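Local coordinates for clavulanic acid biosynthesis oligopeptide binding protein 2 (Streptomyces clavuligerus, PDB 2WOL), which probably binds oligopeptides as a solute-binding protein of the clavulanic acid biosynthetic pathway, at residues Asp330-Gln335 and Pro369-Asp374; Ala324-Ala329 and Asp363-Gly368; Asp346-Leu351 and Leu526-Thr531; Asp336-Pro341 and Arg399-Leu404. All coordinates share one frame; numbering follows the deposited sequence.

Four crossing contacts knit one lobe of the chain together. From the N terminus, three consecutive segments at 324-329, 330-335 and 336-341 open contacts 2, 1 and 4, and strand 346-347 with the turn after it opens contact 3. The loop before helix 375-384 then closes contact 2 at 363-368 and contact 1 at 369-374. Contact 4 closes at the start of helix 401-414, and contact 3 much later, on strand 523-534. Every pair crosses and none nests. Contacts 1 and 2 thus fasten the same long loop to two successive helices, contact 4 joins the far end of helix 331-337 to helix 401-414, and contact 3 adds a short strand to the mixed sheet.

Contact 1. Residues Asp330-Gln335 and Pro369-Asp374; sequences DKILLQ and PDLRGD
Arg372 reaches along Asp330 and ends in a salt bridge, its NH1 lying 3.0 Å from Asp330 OD2. The two side chains run side by side in the same direction, and the donor meets the syn lone pair of the carboxylate with OD2 almost in the guanidinium plane, although the two planar groups stand 88° apart. The CG-to-NE part of Arg372 is extended, and its CG passes 3.4 Å from Asp330 OD1. Ile332 covers one face of the guanidinium: its CG2 sits 3.5 Å from Arg372 NH2, toward the rim of the group, while its CD1 turns to Leu371 CB at 4.1 Å. Asp330 is the N-cap of helix 331-337; chi1 of -177° sets its CG anti to the backbone N. OD1 receives Leu333 N at 3.0 Å in a nearly straight bond from above the carboxylate plane, plus a weak bond from Ile332 N. One oxygen therefore serves the helix start and the other the loop. Beside them, Lys331 N gives a weak bond of 3.1 Å to Leu371 O. An Asx turn shapes the loop, Asp370 OD1 accepting from Arg372 N, and Arg415, just after helix 401-414, donates from NH2 to Arg372 O.

Contact 2. Residues Ala324-Ala329 and Asp363-Gly368; sequences AVQYAA and DLYPTG
Tyr365 lays its CB over one face of the Tyr327 ring, 4.0 Å from the centroid and 18° off the ring normal, in a CH-pi contact. Its own ring stands nearly upright on the same partner, an edge-to-face (T-shaped) aromatic pair with centroids 5.5 Å apart and planes at 81°. The edge belongs to Tyr365 and the face to Tyr327, so the loop ahead of helix 375-384 is packed against the last turn of helix 319-327. CD2 of Tyr365 is the leading edge atom, 3.8 Å from Tyr327 CZ. On the other side of CG, CD1 lies against the bent side chain of Gln326, 3.7 Å from its OE1, with the amide and ring planes at 49°. Tyr365 and Gln326 both have their polar ends engaged elsewhere: Tyr365 OH bonds to Met518 O and Arg323, and Gln326 NE2 to Ala521 O and Leu523 O. At the rim of the Tyr327 ring, Pro366 O lies in plane, 3.4 Å from CD2. CG2 of Thr367 packs 3.5 Å from Ala329 O. A water links Gln326 O and Tyr365 O, and a second lies 2.7 Å from Tyr327 OH and donates to Leu364 O.

Contact 3. Residues Asp346-Leu351 and Leu526-Thr531; sequences DLTTAL and LVHDKT
The carbonyl oxygen of Asp346 is gripped twice from the facing strand, by His528 N at 2.8 Å and by a CA-H...O contact from Val527 CA at 3.2 Å. A second bond, from Asp346 N to His528 O at 2.8 Å, completes the hydrogen-bonded antiparallel pair of Asp346 and His528, whose side chains lie on the same face of the sheet. Leu347 and Val527 form the neighbouring non-hydrogen-bonded pair; their side chains diverge, and meet merely through CD2 of Leu347 and CG1 of Val527. Thr348 N then donates to Leu526 O at 3.2 Å. Strand 346-347 is thereby a short addition to one side of strand 523-534, part of the mixed sheet of one lobe, consistent with the fold of this solute-binding family, while on the other side that strand carries a classic beta bulge, Leu526 and Val527 both facing His305. Past the paired residues, Thr348 crosses His528 at about a right angle. Its CG2 hangs over one face of the imidazole, 4.0 Å from the centroid and 19° off the normal, a CH-pi contact displaced toward the rim of the ring. That methyl lies between backbone N and carbonyl carbon because OG1 is anti to the N (chi1 -175°), and OG1 donates to Ala350 O at 2.8 Å, a bond that ties the hydroxyl to the backbone two residues on. At the opposite end, Asp346 OD1 makes a salt bridge with Arg300. Its OD2 accepts from a water, 2.9 Å away, that also receives a weak bond from Lys530 NZ.

Contact 4. Residues Asp336-Pro341 and Arg399-Leu404; sequences DARGGP and RGKFRL
Ala337, in the last turn of helix 331-337, sets its CB 3.5 Å from Leu404 O and 4.2 Å from Leu404 CB, so the end of this helix rests on the first turn of helix 401-414. Its carbonyl oxygen is approached by the tail of Lys401, whose CE comes within 3.3 Å of Ala337 O. Arg338 follows. Its CB points away from the other helix, but the chain bends at chi2 and chi3, and the guanidinium comes nearer to Lys401. Lys401 CG lies over one face of that group, 3.5 Å from Arg338 NH1 and toward the rim. The same NH1 lies in turn at the edge of the Phe402 ring, 3.6 Å from CD1, with guanidinium and ring planes 67° apart, so the charge meets the rim of the aromatic ring and not its pi face. Phe402 also meets the ring of His305. Gly339 then leaves the helix with positive phi (130°) in a Schellman motif, its N bonded back to Asp336 O at 3.2 Å; Gly340 N, a residue further on, returns to Gln335 O. Two cationic side chains thus pack through the methylenes of Lys401, while their charged ends part, Arg338 NE and Lys401 NZ being 6.4 Å apart. That separation probably eases the repulsion between them.

Contact 1. Residues Asp330-Gln335 and Pro369-Asp374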
loop_
_atom_site.group_PDB
_atom_site.type_symbol
_atom_site.label_atom_id
_atom_site.label_comp_id
_atom_site.label_asym_id
_atom_site.label_seq_id
_atom_site.Cartn_x
_atom_site.Cartn_y
_atom_site.Cartn_z
ATOM N N ASP A 330 -11.264 -20.129 -14.208
ATOM C CA ASP A 330 -11.446 -19.489 -15.505
ATOM C C ASP A 330 -10.934 -18.062 -15.368
ATOM O O ASP A 330 -11.656 -17.178 -14.913
ATOM C CB ASP A 330 -12.922 -19.520 -15.922
ATOM C CG ASP A 330 -13.164 -18.933 -17.310
ATOM O OD1 ASP A 330 -12.336 -18.134 -17.790
ATOM O OD2 ASP A 330 -14.201 -19.274 -17.917
ATOM N N LYS A 331 -9.676 -17.851 -15.753
ATOM C CA LYS A 331 -9.001 -16.569 -15.528
ATOM C C LYS A 331 -9.648 -15.424 -16.303
ATOM O O LYS A 331 -9.612 -14.272 -15.868
ATOM C CB LYS A 331 -7.514 -16.665 -15.886
ATOM C CG LYS A 331 -6.690 -17.723 -15.118
ATOM C CD LYS A 331 -6.653 -17.517 -13.593
ATOM C CE LYS A 331 -6.010 -16.194 -13.179
ATOM N NZ LYS A 331 -4.553 -16.095 -13.502
ATOM N N ILE A 332 -10.228 -15.754 -17.452
ATOM C CA ILE A 332 -10.914 -14.775 -18.293
ATOM C C ILE A 332 -12.209 -14.328 -17.621
ATOM O O ILE A 332 -12.464 -13.125 -17.488
ATOM C CB ILE A 332 -11.186 -15.340 -19.714
ATOM C CG1 ILE A 332 -9.874 -15.768 -20.397
ATOM C CG2 ILE A 332 -11.971 -14.338 -20.570
ATOM C CD1 ILE A 332 -8.817 -14.660 -20.530
ATOM N N LEU A 333 -13.006 -15.299 -17.172
ATOM C CA LEU A 333 -14.246 -15.028 -16.439
ATOM C C LEU A 333 -13.973 -14.236 -15.160
ATOM O O LEU A 333 -14.714 -13.308 -14.815
ATOM C CB LEU A 333 -14.959 -16.342 -16.095
ATOM C CG LEU A 333 -16.355 -16.296 -15.466
ATOM C CD1 LEU A 333 -17.393 -15.844 -16.493
ATOM C CD2 LEU A 333 -16.734 -17.649 -14.866
ATOM N N LEU A 334 -12.901 -14.605 -14.465
ATOM C CA LEU A 334 -12.528 -13.956 -13.212
ATOM C C LEU A 334 -12.082 -12.515 -13.442
ATOM O O LEU A 334 -12.415 -11.625 -12.658
ATOM C CB LEU A 334 -11.456 -14.770 -12.477
ATOM C CG LEU A 334 -11.993 -16.054 -11.832
ATOM C CD1 LEU A 334 -10.908 -17.109 -11.690
ATOM C CD2 LEU A 334 -12.629 -15.748 -10.486
ATOM N N GLN A 335 -11.347 -12.286 -14.529
ATOM C CA GLN A 335 -10.947 -10.932 -14.900
ATOM C C GLN A 335 -12.157 -10.096 -15.310
ATOM O O GLN A 335 -12.244 -8.912 -14.971
ATOM C CB GLN A 335 -9.917 -10.964 -16.023
ATOM C CG GLN A 335 -9.442 -9.584 -16.442
ATOM C CD GLN A 335 -8.267 -9.643 -17.377
ATOM O OE1 GLN A 335 -8.246 -10.452 -18.307
ATOM N NE2 GLN A 335 -7.274 -8.784 -17.143
ATOM N N PRO A 369 -5.059 -23.390 -23.332
ATOM C CA PRO A 369 -4.721 -22.455 -24.411
ATOM C C PRO A 369 -5.589 -21.193 -24.478
ATOM O O PRO A 369 -5.157 -20.189 -25.044
ATOM C CB PRO A 369 -4.899 -23.297 -25.680
ATOM C CG PRO A 369 -5.849 -24.374 -25.290
ATOM C CD PRO A 369 -5.549 -24.681 -23.850
ATOM N N ASP A 370 -6.790 -21.242 -23.909
ATOM C CA ASP A 370 -7.680 -20.081 -23.897
ATOM C C ASP A 370 -7.758 -19.404 -22.522
ATOM O O ASP A 370 -8.522 -18.453 -22.331
ATOM C CB ASP A 370 -9.079 -20.454 -24.418
ATOM C CG ASP A 370 -9.813 -21.440 -23.515
ATOM O OD1 ASP A 370 -9.232 -21.924 -22.515
ATOM O OD2 ASP A 370 -10.993 -21.732 -23.814
ATOM N N LEU A 371 -6.960 -19.903 -21.576
ATOM C CA LEU A 371 -6.896 -19.374 -20.203
ATOM C C LEU A 371 -8.210 -19.515 -19.419
ATOM O O LEU A 371 -8.432 -18.803 -18.438
ATOM C CB LEU A 371 -6.414 -17.910 -20.187
ATOM C CG LEU A 371 -5.078 -17.587 -20.863
ATOM C CD1 LEU A 371 -4.861 -16.084 -20.927
ATOM C CD2 LEU A 371 -3.910 -18.273 -20.151
ATOM N N ARG A 372 -9.069 -20.441 -19.838
ATOM C CA ARG A 372 -10.377 -20.601 -19.208
ATOM C C ARG A 372 -10.448 -21.795 -18.246
ATOM O O ARG A 372 -11.494 -22.056 -17.647
ATOM C CB ARG A 372 -11.477 -20.681 -20.273
ATOM C CG ARG A 372 -11.799 -19.335 -20.930
ATOM C CD ARG A 372 -13.173 -19.390 -21.583
ATOM N NE ARG A 372 -13.599 -18.103 -22.132
ATOM C CZ ARG A 372 -14.307 -17.192 -21.469
ATOM N NH1 ARG A 372 -14.679 -17.408 -20.210
ATOM N NH2 ARG A 372 -14.645 -16.055 -22.065
ATOM N N GLY A 373 -9.327 -22.500 -18.099
ATOM C CA GLY A 373 -9.222 -23.626 -17.171
ATOM C C GLY A 373 -8.758 -24.897 -17.851
ATOM O O GLY A 373 -9.182 -25.198 -18.969
ATOM N N ASP A 374 -7.874 -25.634 -17.182
ATOM C CA ASP A 374 -7.493 -26.973 -17.617
ATOM C C ASP A 374 -8.254 -27.962 -16.743
ATOM O O ASP A 374 -7.800 -28.333 -15.657
ATOM C CB ASP A 374 -5.980 -27.184 -17.510
ATOM C CG ASP A 374 -5.531 -28.526 -18.073
ATOM O OD1 ASP A 374 -6.385 -29.424 -18.247
ATOM O OD2 ASP A 374 -4.314 -28.684 -18.317
#

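Contact 2. Residues Ala324-Ala329 and Asp363-Gly368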
loop_
_atom_site.group_PDB
_atom_site.type_symbol
_atom_site.label_atom_id
_atom_site.label_comp_id
_atom_site.label_asym_id
_atom_site.label_seq_id
_atom_site.Cartn_x
_atom_site.Cartn_y
_atom_site.Cartn_z
ATOM N N ALA A 324 -6.275 -28.376 -7.783
ATOM C CA ALA A 324 -7.487 -28.538 -8.578
ATOM C C ALA A 324 -8.170 -27.192 -8.784
ATOM O O ALA A 324 -8.568 -26.856 -9.894
ATOM C CB ALA A 324 -8.438 -29.521 -7.914
ATOM N N VAL A 325 -8.278 -26.419 -7.708
ATOM C CA VAL A 325 -8.888 -25.096 -7.772
ATOM C C VAL A 325 -8.107 -24.170 -8.715
ATOM O O VAL A 325 -8.705 -23.457 -9.527
ATOM C CB VAL A 325 -9.027 -24.468 -6.368
ATOM C CG1 VAL A 325 -9.474 -23.008 -6.457
ATOM C CG2 VAL A 325 -10.007 -25.281 -5.527
ATOM N N GLN A 326 -6.778 -24.202 -8.627
ATOM C CA GLN A 326 -5.947 -23.369 -9.496
ATOM C C GLN A 326 -6.172 -23.724 -10.970
ATOM O O GLN A 326 -6.379 -22.839 -11.793
ATOM C CB GLN A 326 -4.467 -23.496 -9.135
ATOM C CG GLN A 326 -4.137 -23.238 -7.657
ATOM C CD GLN A 326 -3.425 -21.921 -7.390
ATOM O OE1 GLN A 326 -3.097 -21.160 -8.307
ATOM N NE2 GLN A 326 -3.150 -21.663 -6.118
ATOM N N TYR A 327 -6.155 -25.016 -11.295
ATOM C CA TYR A 327 -6.353 -25.458 -12.678
ATOM C C TYR A 327 -7.741 -25.132 -13.221
ATOM O O TYR A 327 -7.888 -24.848 -14.411
ATOM C CB TYR A 327 -6.117 -26.963 -12.808
ATOM C CG TYR A 327 -4.668 -27.386 -12.838
ATOM C CD1 TYR A 327 -4.158 -28.250 -11.869
ATOM C CD2 TYR A 327 -3.812 -26.948 -13.848
ATOM C CE1 TYR A 327 -2.835 -28.656 -11.891
ATOM C CE2 TYR A 327 -2.479 -27.349 -13.880
ATOM C CZ TYR A 327 -1.996 -28.207 -12.899
ATOM O OH TYR A 327 -0.678 -28.614 -12.917
ATOM N N ALA A 328 -8.756 -25.195 -12.356
ATOM C CA ALA A 328 -10.148 -24.996 -12.775
ATOM C C ALA A 328 -10.601 -23.536 -12.760
ATOM O O ALA A 328 -11.758 -23.237 -13.046
ATOM C CB ALA A 328 -11.089 -25.859 -11.936
ATOM N N ALA A 329 -9.685 -22.631 -12.434
ATOM C CA ALA A 329 -9.983 -21.205 -12.450
ATOM C C ALA A 329 -10.115 -20.717 -13.888
ATOM O O ALA A 329 -9.206 -20.894 -14.700
ATOM C CB ALA A 329 -8.888 -20.425 -11.720
ATOM N N ASP A 363 4.307 -19.947 -13.742
ATOM C CA ASP A 363 2.950 -20.415 -14.008
ATOM C C ASP A 363 2.891 -21.919 -13.774
ATOM O O ASP A 363 2.947 -22.713 -14.712
ATOM C CB ASP A 363 2.525 -20.049 -15.439
ATOM C CG ASP A 363 1.064 -20.364 -15.726
ATOM O OD1 ASP A 363 0.279 -20.577 -14.775
ATOM O OD2 ASP A 363 0.700 -20.395 -16.922
ATOM N N LEU A 364 2.788 -22.301 -12.504
ATOM C CA LEU A 364 2.818 -23.710 -12.130
ATOM C C LEU A 364 1.558 -24.462 -12.527
ATOM O O LEU A 364 1.613 -25.673 -12.756
ATOM C CB LEU A 364 3.092 -23.881 -10.628
ATOM C CG LEU A 364 4.439 -23.370 -10.103
ATOM C CD1 LEU A 364 4.626 -23.784 -8.647
ATOM C CD2 LEU A 364 5.619 -23.871 -10.945
ATOM N N TYR A 365 0.435 -23.746 -12.611
ATOM C CA TYR A 365 -0.860 -24.359 -12.913
ATOM C C TYR A 365 -1.542 -23.696 -14.112
ATOM O O TYR A 365 -2.532 -22.983 -13.948
ATOM C CB TYR A 365 -1.759 -24.342 -11.666
ATOM C CG TYR A 365 -0.995 -24.712 -10.418
ATOM C CD1 TYR A 365 -0.733 -23.764 -9.427
ATOM C CD2 TYR A 365 -0.488 -26.000 -10.255
ATOM C CE1 TYR A 365 -0.008 -24.101 -8.283
ATOM C CE2 TYR A 365 0.241 -26.342 -9.130
ATOM C CZ TYR A 365 0.479 -25.392 -8.147
ATOM O OH TYR A 365 1.201 -25.762 -7.033
ATOM N N PRO A 366 -1.020 -23.937 -15.330
ATOM C CA PRO A 366 -1.599 -23.265 -16.496
ATOM C C PRO A 366 -3.058 -23.647 -16.718
ATOM O O PRO A 366 -3.458 -24.782 -16.436
ATOM C CB PRO A 366 -0.753 -23.778 -17.664
ATOM C CG PRO A 366 0.486 -24.309 -17.061
ATOM C CD PRO A 366 0.103 -24.812 -15.703
ATOM N N THR A 367 -3.833 -22.699 -17.233
ATOM C CA THR A 367 -5.273 -22.882 -17.399
ATOM C C THR A 367 -5.695 -23.129 -18.855
ATOM O O THR A 367 -6.798 -22.757 -19.261
ATOM C CB THR A 367 -6.054 -21.687 -16.817
ATOM O OG1 THR A 367 -5.602 -20.475 -17.430
ATOM C CG2 THR A 367 -5.855 -21.593 -15.305
ATOM N N GLY A 368 -4.823 -23.762 -19.632
ATOM C CA GLY A 368 -5.159 -24.142 -21.006
ATOM C C GLY A 368 -4.906 -23.053 -22.035
ATOM O O GLY A 368 -4.587 -21.916 -21.681
HETATM O O HOH W 1 -4.155 -21.459 -12.358
HETATM O O HOH W 2 1.336 -28.057 -14.675
#

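Contact 3. Residues Asp346-Leu351 and Leu526-Thr531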
loop_
_atom_site.group_PDB
_atom_site.type_symbol
_atom_site.label_atom_id
_atom_site.label_comp_id
_atom_site.label_asym_id
_atom_site.label_seq_id
_atom_site.Cartn_x
_atom_site.Cartn_y
_atom_site.Cartn_z
ATOM N N ASP A 346 -4.526 -6.434 -14.969
ATOM C CA ASP A 346 -3.543 -7.174 -15.738
ATOM C C ASP A 346 -3.473 -8.611 -15.248
ATOM O O ASP A 346 -3.108 -8.855 -14.098
ATOM C CB ASP A 346 -2.181 -6.510 -15.589
ATOM C CG ASP A 346 -1.361 -6.615 -16.834
ATOM O OD1 ASP A 346 -0.772 -7.693 -17.080
ATOM O OD2 ASP A 346 -1.311 -5.608 -17.572
ATOM N N LEU A 347 -3.827 -9.558 -16.115
ATOM C CA LEU A 347 -3.780 -10.976 -15.759
ATOM C C LEU A 347 -2.414 -11.343 -15.210
ATOM O O LEU A 347 -1.390 -10.887 -15.715
ATOM C CB LEU A 347 -4.078 -11.856 -16.972
ATOM C CG LEU A 347 -5.533 -12.070 -17.369
ATOM C CD1 LEU A 347 -5.575 -12.862 -18.665
ATOM C CD2 LEU A 347 -6.279 -12.806 -16.263
ATOM N N THR A 348 -2.408 -12.161 -14.164
ATOM C CA THR A 348 -1.162 -12.653 -13.603
ATOM C C THR A 348 -1.301 -14.101 -13.149
ATOM O O THR A 348 -2.359 -14.500 -12.660
ATOM C CB THR A 348 -0.659 -11.756 -12.442
ATOM O OG1 THR A 348 0.619 -12.221 -11.996
ATOM C CG2 THR A 348 -1.629 -11.756 -11.272
ATOM N N THR A 349 -0.231 -14.874 -13.326
ATOM C CA THR A 349 -0.158 -16.244 -12.816
ATOM C C THR A 349 0.806 -16.347 -11.630
ATOM O O THR A 349 1.045 -17.434 -11.103
ATOM C CB THR A 349 0.283 -17.234 -13.906
ATOM O OG1 THR A 349 1.609 -16.907 -14.334
ATOM C CG2 THR A 349 -0.660 -17.172 -15.104
ATOM N N ALA A 350 1.371 -15.213 -11.223
ATOM C CA ALA A 350 2.232 -15.154 -10.044
ATOM C C ALA A 350 1.886 -13.945 -9.166
ATOM O O ALA A 350 0.920 -13.229 -9.436
ATOM C CB ALA A 350 3.700 -15.144 -10.455
ATOM N N LEU A 351 2.683 -13.728 -8.124
ATOM C CA LEU A 351 2.317 -12.795 -7.059
ATOM C C LEU A 351 2.940 -11.401 -7.180
ATOM O O LEU A 351 2.225 -10.401 -7.120
ATOM C CB LEU A 351 2.622 -13.408 -5.685
ATOM C CG LEU A 351 2.056 -14.815 -5.435
ATOM C CD1 LEU A 351 2.653 -15.428 -4.184
ATOM C CD2 LEU A 351 0.536 -14.805 -5.340
ATOM N N LEU A 526 -5.038 -13.632 -9.433
ATOM C CA LEU A 526 -6.011 -13.322 -10.482
ATOM C C LEU A 526 -5.498 -12.224 -11.406
ATOM O O LEU A 526 -5.150 -12.486 -12.560
ATOM C CB LEU A 526 -7.374 -12.952 -9.885
ATOM C CG LEU A 526 -8.030 -14.007 -8.985
ATOM C CD1 LEU A 526 -9.354 -13.501 -8.444
ATOM C CD2 LEU A 526 -8.228 -15.320 -9.731
ATOM N N VAL A 527 -5.450 -10.999 -10.891
ATOM C CA VAL A 527 -4.943 -9.865 -11.662
ATOM C C VAL A 527 -4.128 -8.929 -10.792
ATOM O O VAL A 527 -4.340 -8.864 -9.578
ATOM C CB VAL A 527 -6.087 -9.039 -12.340
ATOM C CG1 VAL A 527 -6.859 -9.881 -13.359
ATOM C CG2 VAL A 527 -7.036 -8.427 -11.302
ATOM N N HIS A 528 -3.188 -8.227 -11.417
ATOM C CA HIS A 528 -2.616 -7.029 -10.817
ATOM C C HIS A 528 -3.515 -5.868 -11.216
ATOM O O HIS A 528 -3.758 -5.625 -12.410
ATOM C CB HIS A 528 -1.183 -6.793 -11.281
ATOM C CG HIS A 528 -0.204 -7.787 -10.744
ATOM N ND1 HIS A 528 0.000 -7.980 -9.394
ATOM C CD2 HIS A 528 0.639 -8.635 -11.377
ATOM C CE1 HIS A 528 0.920 -8.912 -9.219
ATOM N NE2 HIS A 528 1.328 -9.321 -10.407
ATOM N N ASP A 529 -4.021 -5.169 -10.207
ATOM C CA ASP A 529 -5.019 -4.125 -10.408
ATOM C C ASP A 529 -4.472 -2.934 -11.193
ATOM O O ASP A 529 -3.282 -2.604 -11.119
ATOM C CB ASP A 529 -5.656 -3.695 -9.083
ATOM C CG ASP A 529 -6.684 -4.702 -8.578
ATOM O OD1 ASP A 529 -7.523 -5.167 -9.385
ATOM O OD2 ASP A 529 -6.657 -5.029 -7.374
ATOM N N LYS A 530 -5.358 -2.328 -11.975
ATOM C CA LYS A 530 -5.079 -1.082 -12.671
ATOM C C LYS A 530 -6.189 -0.099 -12.342
ATOM O O LYS A 530 -7.245 -0.482 -11.836
ATOM C CB LYS A 530 -4.977 -1.310 -14.179
ATOM C CG LYS A 530 -3.707 -2.052 -14.587
ATOM C CD LYS A 530 -3.651 -2.366 -16.075
ATOM C CE LYS A 530 -3.420 -1.117 -16.918
ATOM N NZ LYS A 530 -3.213 -1.463 -18.350
ATOM N N THR A 531 -5.944 1.175 -12.613
ATOM C CA THR A 531 -6.913 2.204 -12.281
ATOM C C THR A 531 -6.877 3.296 -13.341
ATOM O O THR A 531 -5.917 3.385 -14.105
ATOM C CB THR A 531 -6.635 2.794 -10.877
ATOM O OG1 THR A 531 -7.785 3.512 -10.416
ATOM C CG2 THR A 531 -5.417 3.717 -10.890
HETATM O O HOH W 3 -3.878 -4.725 -18.593
#

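Contact 4. Residues Asp336-Pro341 and Arg399-Leu404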
loop_
_atom_site.group_PDB
_atom_site.type_symbol
_atom_site.label_atom_id
_atom_site.label_comp_id
_atom_site.label_asym_id
_atom_site.label_seq_id
_atom_site.Cartn_x
_atom_site.Cartn_y
_atom_site.Cartn_z
ATOM N N ASP A 336 -13.089 -10.713 -16.033
ATOM C CA ASP A 336 -14.320 -10.033 -16.439
ATOM C C ASP A 336 -15.131 -9.596 -15.222
ATOM O O ASP A 336 -15.730 -8.520 -15.227
ATOM C CB ASP A 336 -15.155 -10.909 -17.378
ATOM C CG ASP A 336 -14.586 -10.969 -18.792
ATOM O OD1 ASP A 336 -13.592 -10.270 -19.077
ATOM O OD2 ASP A 336 -15.136 -11.724 -19.624
ATOM N N ALA A 337 -15.125 -10.422 -14.177
ATOM C CA ALA A 337 -15.775 -10.076 -12.916
ATOM C C ALA A 337 -15.090 -8.880 -12.255
ATOM O O ALA A 337 -15.716 -8.149 -11.487
ATOM C CB ALA A 337 -15.789 -11.276 -11.976
ATOM N N ARG A 338 -13.807 -8.694 -12.568
ATOM C CA ARG A 338 -12.992 -7.614 -12.010
ATOM C C ARG A 338 -13.009 -6.342 -12.879
ATOM O O ARG A 338 -12.419 -5.324 -12.507
ATOM C CB ARG A 338 -11.548 -8.111 -11.790
ATOM C CG ARG A 338 -10.682 -7.229 -10.892
ATOM C CD ARG A 338 -11.202 -7.202 -9.462
ATOM N NE ARG A 338 -11.154 -5.856 -8.899
ATOM C CZ ARG A 338 -11.661 -5.512 -7.718
ATOM N NH1 ARG A 338 -12.255 -6.419 -6.948
ATOM N NH2 ARG A 338 -11.566 -4.256 -7.298
ATOM N N GLY A 339 -13.691 -6.394 -14.022
ATOM C CA GLY A 339 -13.794 -5.226 -14.907
ATOM C C GLY A 339 -13.463 -5.483 -16.369
ATOM O O GLY A 339 -13.556 -4.575 -17.201
ATOM N N GLY A 340 -13.066 -6.716 -16.680
ATOM C CA GLY A 340 -12.829 -7.130 -18.064
ATOM C C GLY A 340 -14.114 -7.056 -18.878
ATOM O O GLY A 340 -15.207 -6.952 -18.305
ATOM N N PRO A 341 -14.009 -7.145 -20.217
ATOM C CA PRO A 341 -12.820 -7.485 -21.006
ATOM C C PRO A 341 -11.737 -6.406 -21.165
ATOM O O PRO A 341 -10.607 -6.748 -21.520
ATOM C CB PRO A 341 -13.409 -7.831 -22.377
ATOM C CG PRO A 341 -14.633 -7.008 -22.471
ATOM C CD PRO A 341 -15.189 -6.921 -21.076
ATOM N N ARG A 399 -19.584 -7.837 -0.080
ATOM C CA ARG A 399 -20.542 -7.328 -1.062
ATOM C C ARG A 399 -19.831 -6.439 -2.080
ATOM O O ARG A 399 -18.850 -5.770 -1.747
ATOM C CB ARG A 399 -21.654 -6.531 -0.369
ATOM C CG ARG A 399 -22.844 -7.371 0.064
ATOM C CD ARG A 399 -23.693 -6.676 1.125
ATOM N NE ARG A 399 -23.119 -6.785 2.469
ATOM C CZ ARG A 399 -23.397 -7.755 3.340
ATOM N NH1 ARG A 399 -24.243 -8.727 3.025
ATOM N NH2 ARG A 399 -22.820 -7.752 4.537
ATOM N N GLY A 400 -20.318 -6.443 -3.320
ATOM C CA GLY A 400 -19.765 -5.589 -4.370
ATOM C C GLY A 400 -18.894 -6.329 -5.368
ATOM O O GLY A 400 -19.241 -7.424 -5.816
ATOM N N LYS A 401 -17.759 -5.726 -5.713
ATOM C CA LYS A 401 -16.851 -6.273 -6.725
ATOM C C LYS A 401 -16.252 -7.614 -6.304
ATOM O O LYS A 401 -16.017 -8.490 -7.143
ATOM C CB LYS A 401 -15.736 -5.271 -7.047
ATOM C CG LYS A 401 -15.193 -5.370 -8.469
ATOM C CD LYS A 401 -16.186 -4.823 -9.489
ATOM C CE LYS A 401 -15.652 -4.945 -10.907
ATOM N NZ LYS A 401 -16.738 -4.849 -11.926
ATOM N N PHE A 402 -16.007 -7.761 -5.004
ATOM C CA PHE A 402 -15.506 -9.012 -4.438
ATOM C C PHE A 402 -16.523 -10.136 -4.613
ATOM O O PHE A 402 -16.141 -11.290 -4.827
ATOM C CB PHE A 402 -15.174 -8.834 -2.953
ATOM C CG PHE A 402 -13.821 -8.226 -2.685
ATOM C CD1 PHE A 402 -13.200 -7.397 -3.618
ATOM C CD2 PHE A 402 -13.184 -8.460 -1.472
ATOM C CE1 PHE A 402 -11.955 -6.830 -3.352
ATOM C CE2 PHE A 402 -11.945 -7.894 -1.196
ATOM C CZ PHE A 402 -11.327 -7.081 -2.138
ATOM N N ARG A 403 -17.810 -9.795 -4.508
ATOM C CA ARG A 403 -18.893 -10.768 -4.684
ATOM C C ARG A 403 -18.968 -11.272 -6.126
ATOM O O ARG A 403 -19.151 -12.471 -6.358
ATOM C CB ARG A 403 -20.243 -10.187 -4.232
ATOM C CG ARG A 403 -21.451 -11.103 -4.463
ATOM C CD ARG A 403 -21.291 -12.446 -3.757
ATOM N NE ARG A 403 -22.238 -13.452 -4.241
ATOM C CZ ARG A 403 -23.314 -13.862 -3.575
ATOM N NH1 ARG A 403 -23.602 -13.360 -2.381
ATOM N NH2 ARG A 403 -24.103 -14.785 -4.105
ATOM N N LEU A 404 -18.815 -10.359 -7.083
ATOM C CA LEU A 404 -18.771 -10.736 -8.496
ATOM C C LEU A 404 -17.640 -11.724 -8.771
ATOM O O LEU A 404 -17.825 -12.698 -9.501
ATOM C CB LEU A 404 -18.626 -9.504 -9.398
ATOM C CG LEU A 404 -19.751 -8.463 -9.406
ATOM C CD1 LEU A 404 -19.388 -7.317 -10.338
ATOM C CD2 LEU A 404 -21.091 -9.071 -9.799
#